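Local atomic coordinates of polyphosphate kinase (Porphyromonas gingivalis, PDB entry 2O8R), a protein that probably catalyses the reversible transfer of the terminal phosphate of ATP onto a growing chain of inorganic polyphosphate. Residues A[19-30]-A[655-665]. The protein carries 3 engineered substitutions. Residues are numbered along the deposited sequence; the frame is centred on the assembly and turned at random.
Sequences SFNERVLMEAAD and KACRIDSSLNN
Asn665 lays its amide against one flank of helix 13-29, and its ND2 donates to Ser19 O at 2.8 Å with an N-H...O angle of 152°. The acceptor lies almost in the amide plane, while the donor stands 34° out of the carbonyl plane; Arg23 N, one helical turn on, reaches the same oxygen from the opposite face. With CG turned anti to the carbonyl carbon (chi1 -70°), the amide lies alongside Arg23 CB, 3.6 Å from ND2, and the selenium of Met26, present as selenomethionine, packs on Asn665 CB. Ser19 OG donates to Leu663 O at 2.7 Å, so the helix both gives and accepts a bond here.

Further along, Arg23 is bent at chi2 and carries its guanidinium to the chain at Lys655, where NH2 donates to Lys655 O at 2.8 Å. Water 2 joins Arg23 NE to that same carbonyl, and Cys657 SG approaches NE obliquely at 3.6 Å. Arg23 NH2 also donates to Glu27 OE2, which uses its anti lone pair and lies tilted from the guanidinium plane. Lys655 NZ meets the syn side of Glu27 OE1 at 3.2 Å, completing a three-residue salt-bridge network.

In the second shell, Arg589 of the neighbouring strand 585-589 donates from NH1 to both Asn665 OD1 and Ser19 OG, and Asp592 forms a salt bridge with Lys655. Beyond Ile659 the chain reverses through a type I turn, Asp660 to Leu663. Asp660 OD1 accepts from Ser662 N at 2.8 Å, an Asx turn at the start of the beta turn, and from Asn664 N on the opposite face of its carboxylate plane.

The contact thus docks a helix of the N-terminal domain against the hairpin edge of the sheet in C-terminal domain 2 through largely buried, directional polar bonds, with Glu27 and Asp592 together probably offsetting the charges of Arg23 and Lys655.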
loop_
_atom_site.group_PDB
_atom_site.type_symbol
_atom_site.label_atom_id
_atom_site.label_comp_id
_atom_site.label_asym_id
_atom_site.label_seq_id
_atom_site.Cartn_x
_atom_site.Cartn_y
_atom_site.Cartn_z
ATOM N N SER A 19 31.893 -6.102 6.712
ATOM C CA SER A 19 32.213 -7.519 6.661
ATOM C C SER A 19 30.955 -8.357 6.453
ATOM O O SER A 19 30.957 -9.336 5.702
ATOM C CB SER A 19 32.906 -7.926 7.964
ATOM O OG SER A 19 33.348 -9.262 7.913
ATOM N N PHE A 20 29.884 -7.956 7.133
ATOM C CA PHE A 20 28.590 -8.613 7.022
ATOM C C PHE A 20 28.049 -8.468 5.605
ATOM O O PHE A 20 27.583 -9.441 5.010
ATOM C CB PHE A 20 27.631 -8.042 8.072
ATOM C CG PHE A 20 26.185 -8.141 7.710
ATOM C CD1 PHE A 20 25.541 -9.375 7.680
ATOM C CD2 PHE A 20 25.450 -6.989 7.432
ATOM C CE1 PHE A 20 24.196 -9.469 7.353
ATOM C CE2 PHE A 20 24.102 -7.064 7.102
ATOM C CZ PHE A 20 23.470 -8.305 7.063
ATOM N N ASN A 21 28.141 -7.272 5.042
ATOM C CA ASN A 21 27.622 -7.084 3.701
ATOM C C ASN A 21 28.480 -7.781 2.653
ATOM O O ASN A 21 27.966 -8.196 1.617
ATOM C CB ASN A 21 27.362 -5.617 3.369
ATOM C CG ASN A 21 26.005 -5.405 2.713
ATOM O OD1 ASN A 21 25.053 -6.156 2.951
ATOM N ND2 ASN A 21 25.909 -4.380 1.882
ATOM N N GLU A 22 29.770 -7.949 2.944
ATOM C CA GLU A 22 30.634 -8.816 2.134
ATOM C C GLU A 22 30.082 -10.253 2.076
ATOM O O GLU A 22 30.030 -10.863 1.008
ATOM C CB GLU A 22 32.055 -8.817 2.689
ATOM C CG GLU A 22 32.985 -9.868 2.089
ATOM C CD GLU A 22 34.115 -9.289 1.235
ATOM O OE1 GLU A 22 35.025 -10.072 0.878
ATOM O OE2 GLU A 22 34.107 -8.072 0.922
ATOM N N ARG A 23 29.652 -10.783 3.218
ATOM C CA ARG A 23 29.082 -12.124 3.268
ATOM C C ARG A 23 27.750 -12.233 2.500
ATOM O O ARG A 23 27.413 -13.298 1.964
ATOM C CB ARG A 23 28.921 -12.566 4.716
ATOM C CG ARG A 23 28.197 -13.884 4.895
ATOM C CD ARG A 23 28.971 -15.032 4.281
ATOM N NE ARG A 23 28.221 -16.277 4.386
ATOM C CZ ARG A 23 27.522 -16.820 3.395
ATOM N NH1 ARG A 23 27.471 -16.222 2.218
ATOM N NH2 ARG A 23 26.880 -17.966 3.582
ATOM N N VAL A 24 26.998 -11.132 2.450
ATOM C CA VAL A 24 25.771 -11.075 1.651
ATOM C C VAL A 24 26.135 -11.132 0.163
ATOM O O VAL A 24 25.561 -11.909 -0.604
ATOM C CB VAL A 24 24.931 -9.813 1.975
ATOM C CG1 VAL A 24 23.686 -9.757 1.111
ATOM C CG2 VAL A 24 24.528 -9.816 3.430
ATOM N N LEU A 25 27.118 -10.326 -0.225
ATOM C CA LEU A 25 27.675 -10.365 -1.575
ATOM C C LEU A 25 28.173 -11.762 -1.948
ATOM O O LEU A 25 28.081 -12.168 -3.099
ATOM C CB LEU A 25 28.803 -9.341 -1.723
ATOM C CG LEU A 25 29.307 -9.045 -3.137
ATOM C CD1 LEU A 25 28.170 -9.001 -4.130
ATOM C CD2 LEU A 25 30.056 -7.735 -3.160
HETATM N N MSE A 26 28.698 -12.496 -0.972
HETATM C CA MSE A 26 29.162 -13.855 -1.220
HETATM C C MSE A 26 28.048 -14.838 -1.573
HETATM O O MSE A 26 28.255 -15.703 -2.433
HETATM C CB MSE A 26 29.977 -14.368 -0.051
HETATM C CG MSE A 26 31.375 -13.812 -0.050
HETATM SE SE MSE A 26 32.240 -13.929 1.688
HETATM C CE MSE A 26 34.070 -13.559 1.074
ATOM N N GLU A 27 26.879 -14.710 -0.935
ATOM C CA GLU A 27 25.748 -15.564 -1.286
ATOM C C GLU A 27 25.482 -15.436 -2.763
ATOM O O GLU A 27 25.206 -16.431 -3.431
ATOM C CB GLU A 27 24.489 -15.215 -0.514
ATOM C CG GLU A 27 24.437 -15.803 0.876
ATOM C CD GLU A 27 24.144 -17.285 0.873
ATOM O OE1 GLU A 27 23.382 -17.729 0.005
ATOM O OE2 GLU A 27 24.663 -18.007 1.746
ATOM N N ALA A 28 25.603 -14.212 -3.271
ATOM C CA ALA A 28 25.429 -13.961 -4.691
ATOM C C ALA A 28 26.457 -14.702 -5.551
ATOM O O ALA A 28 26.132 -15.151 -6.646
ATOM C CB ALA A 28 25.473 -12.494 -4.959
ATOM N N ALA A 29 27.676 -14.860 -5.031
ATOM C CA ALA A 29 28.777 -15.540 -5.731
ATOM C C ALA A 29 28.709 -17.056 -5.646
ATOM O O ALA A 29 29.494 -17.746 -6.304
ATOM C CB ALA A 29 30.129 -15.060 -5.195
ATOM N N ASP A 30 27.791 -17.572 -4.825
ATOM C CA ASP A 30 27.689 -19.011 -4.586
ATOM C C ASP A 30 27.023 -19.705 -5.759
ATOM O O ASP A 30 25.789 -19.783 -5.839
ATOM C CB ASP A 30 26.934 -19.308 -3.283
ATOM C CG ASP A 30 26.907 -20.805 -2.930
ATOM O OD1 ASP A 30 27.425 -21.636 -3.706
ATOM O OD2 ASP A 30 26.356 -21.154 -1.864
ATOM N N LYS A 655 26.804 -23.184 4.640
ATOM C CA LYS A 655 26.601 -21.736 4.606
ATOM C C LYS A 655 27.426 -21.015 5.656
ATOM O O LYS A 655 27.836 -19.875 5.442
ATOM C CB LYS A 655 25.109 -21.377 4.769
ATOM C CG LYS A 655 24.248 -21.761 3.550
ATOM C CD LYS A 655 24.906 -21.290 2.256
ATOM C CE LYS A 655 24.172 -21.767 1.025
ATOM N NZ LYS A 655 23.044 -20.866 0.650
ATOM N N ALA A 656 27.660 -21.687 6.784
ATOM C CA ALA A 656 28.323 -21.080 7.942
ATOM C C ALA A 656 29.704 -20.596 7.617
ATOM O O ALA A 656 30.457 -21.253 6.887
ATOM C CB ALA A 656 28.397 -22.053 9.116
ATOM N N CYS A 657 30.057 -19.434 8.157
ATOM C CA CYS A 657 31.407 -18.903 8.010
ATOM C C CYS A 657 32.006 -18.540 9.364
ATOM O O CYS A 657 31.316 -18.010 10.236
ATOM C CB CYS A 657 31.404 -17.679 7.092
ATOM S SG CYS A 657 31.216 -18.063 5.336
ATOM N N ARG A 658 33.292 -18.828 9.536
ATOM C CA ARG A 658 33.997 -18.445 10.734
ATOM C C ARG A 658 34.665 -17.136 10.394
ATOM O O ARG A 658 35.006 -16.885 9.239
ATOM C CB ARG A 658 34.992 -19.517 11.196
ATOM C CG ARG A 658 36.226 -19.628 10.352
ATOM C CD ARG A 658 37.187 -20.687 10.877
ATOM N NE ARG A 658 38.150 -21.040 9.831
ATOM C CZ ARG A 658 39.306 -20.407 9.636
ATOM N NH1 ARG A 658 39.673 -19.403 10.437
ATOM N NH2 ARG A 658 40.105 -20.790 8.647
ATOM N N ILE A 659 34.771 -16.284 11.402
ATOM C CA ILE A 659 35.386 -14.979 11.273
ATOM C C ILE A 659 36.821 -15.061 11.776
ATOM O O ILE A 659 37.114 -15.728 12.781
ATOM C CB ILE A 659 34.614 -13.932 12.117
ATOM C CG1 ILE A 659 33.126 -13.932 11.754
ATOM C CG2 ILE A 659 35.209 -12.546 11.953
ATOM C CD1 ILE A 659 32.845 -13.652 10.302
ATOM N N ASP A 660 37.727 -14.392 11.082
ATOM C CA ASP A 660 39.072 -14.272 11.615
ATOM C C ASP A 660 39.349 -12.856 12.117
ATOM O O ASP A 660 38.473 -11.983 12.072
ATOM C CB ASP A 660 40.109 -14.733 10.595
ATOM C CG ASP A 660 40.067 -13.937 9.307
ATOM O OD1 ASP A 660 39.990 -12.687 9.339
ATOM O OD2 ASP A 660 40.141 -14.577 8.246
ATOM N N SER A 661 40.573 -12.641 12.586
ATOM C CA SER A 661 40.977 -11.358 13.145
ATOM C C SER A 661 41.116 -10.278 12.089
ATOM O O SER A 661 41.186 -9.104 12.423
ATOM C CB SER A 661 42.271 -11.495 13.948
ATOM O OG SER A 661 43.134 -12.479 13.396
ATOM N N SER A 662 41.129 -10.657 10.815
ATOM C CA SER A 662 41.133 -9.662 9.744
ATOM C C SER A 662 39.735 -9.417 9.165
ATOM O O SER A 662 39.597 -8.912 8.044
ATOM C CB SER A 662 42.103 -10.071 8.647
ATOM O OG SER A 662 43.379 -10.339 9.192
ATOM N N LEU A 663 38.712 -9.765 9.946
ATOM C CA LEU A 663 37.290 -9.620 9.565
ATOM C C LEU A 663 36.844 -10.452 8.341
ATOM O O LEU A 663 35.848 -10.125 7.681
ATOM C CB LEU A 663 36.891 -8.136 9.413
ATOM C CG LEU A 663 36.522 -7.372 10.696
ATOM C CD1 LEU A 663 36.258 -5.920 10.395
ATOM C CD2 LEU A 663 35.312 -7.965 11.412
ATOM N N ASN A 664 37.563 -11.532 8.044
ATOM C CA ASN A 664 37.239 -12.308 6.860
ATOM C C ASN A 664 36.204 -13.368 7.105
ATOM O O ASN A 664 36.178 -14.002 8.169
ATOM C CB ASN A 664 38.477 -12.942 6.256
ATOM C CG ASN A 664 39.361 -11.943 5.592
ATOM O OD1 ASN A 664 39.005 -11.377 4.562
ATOM N ND2 ASN A 664 40.528 -11.712 6.171
ATOM N N ASN A 665 35.353 -13.548 6.101
ATOM C CA ASN A 665 34.328 -14.568 6.121
ATOM C C ASN A 665 34.911 -15.844 5.522
ATOM O O ASN A 665 35.159 -15.932 4.312
ATOM C CB ASN A 665 33.116 -14.089 5.337
ATOM C CG ASN A 665 32.361 -12.963 6.040
ATOM O OD1 ASN A 665 31.755 -13.176 7.091
ATOM N ND2 ASN A 665 32.361 -11.767 5.437
HETATM O O HOH W 1 35.479 -11.616 3.318
HETATM O O HOH W 2 27.475 -17.489 6.676
#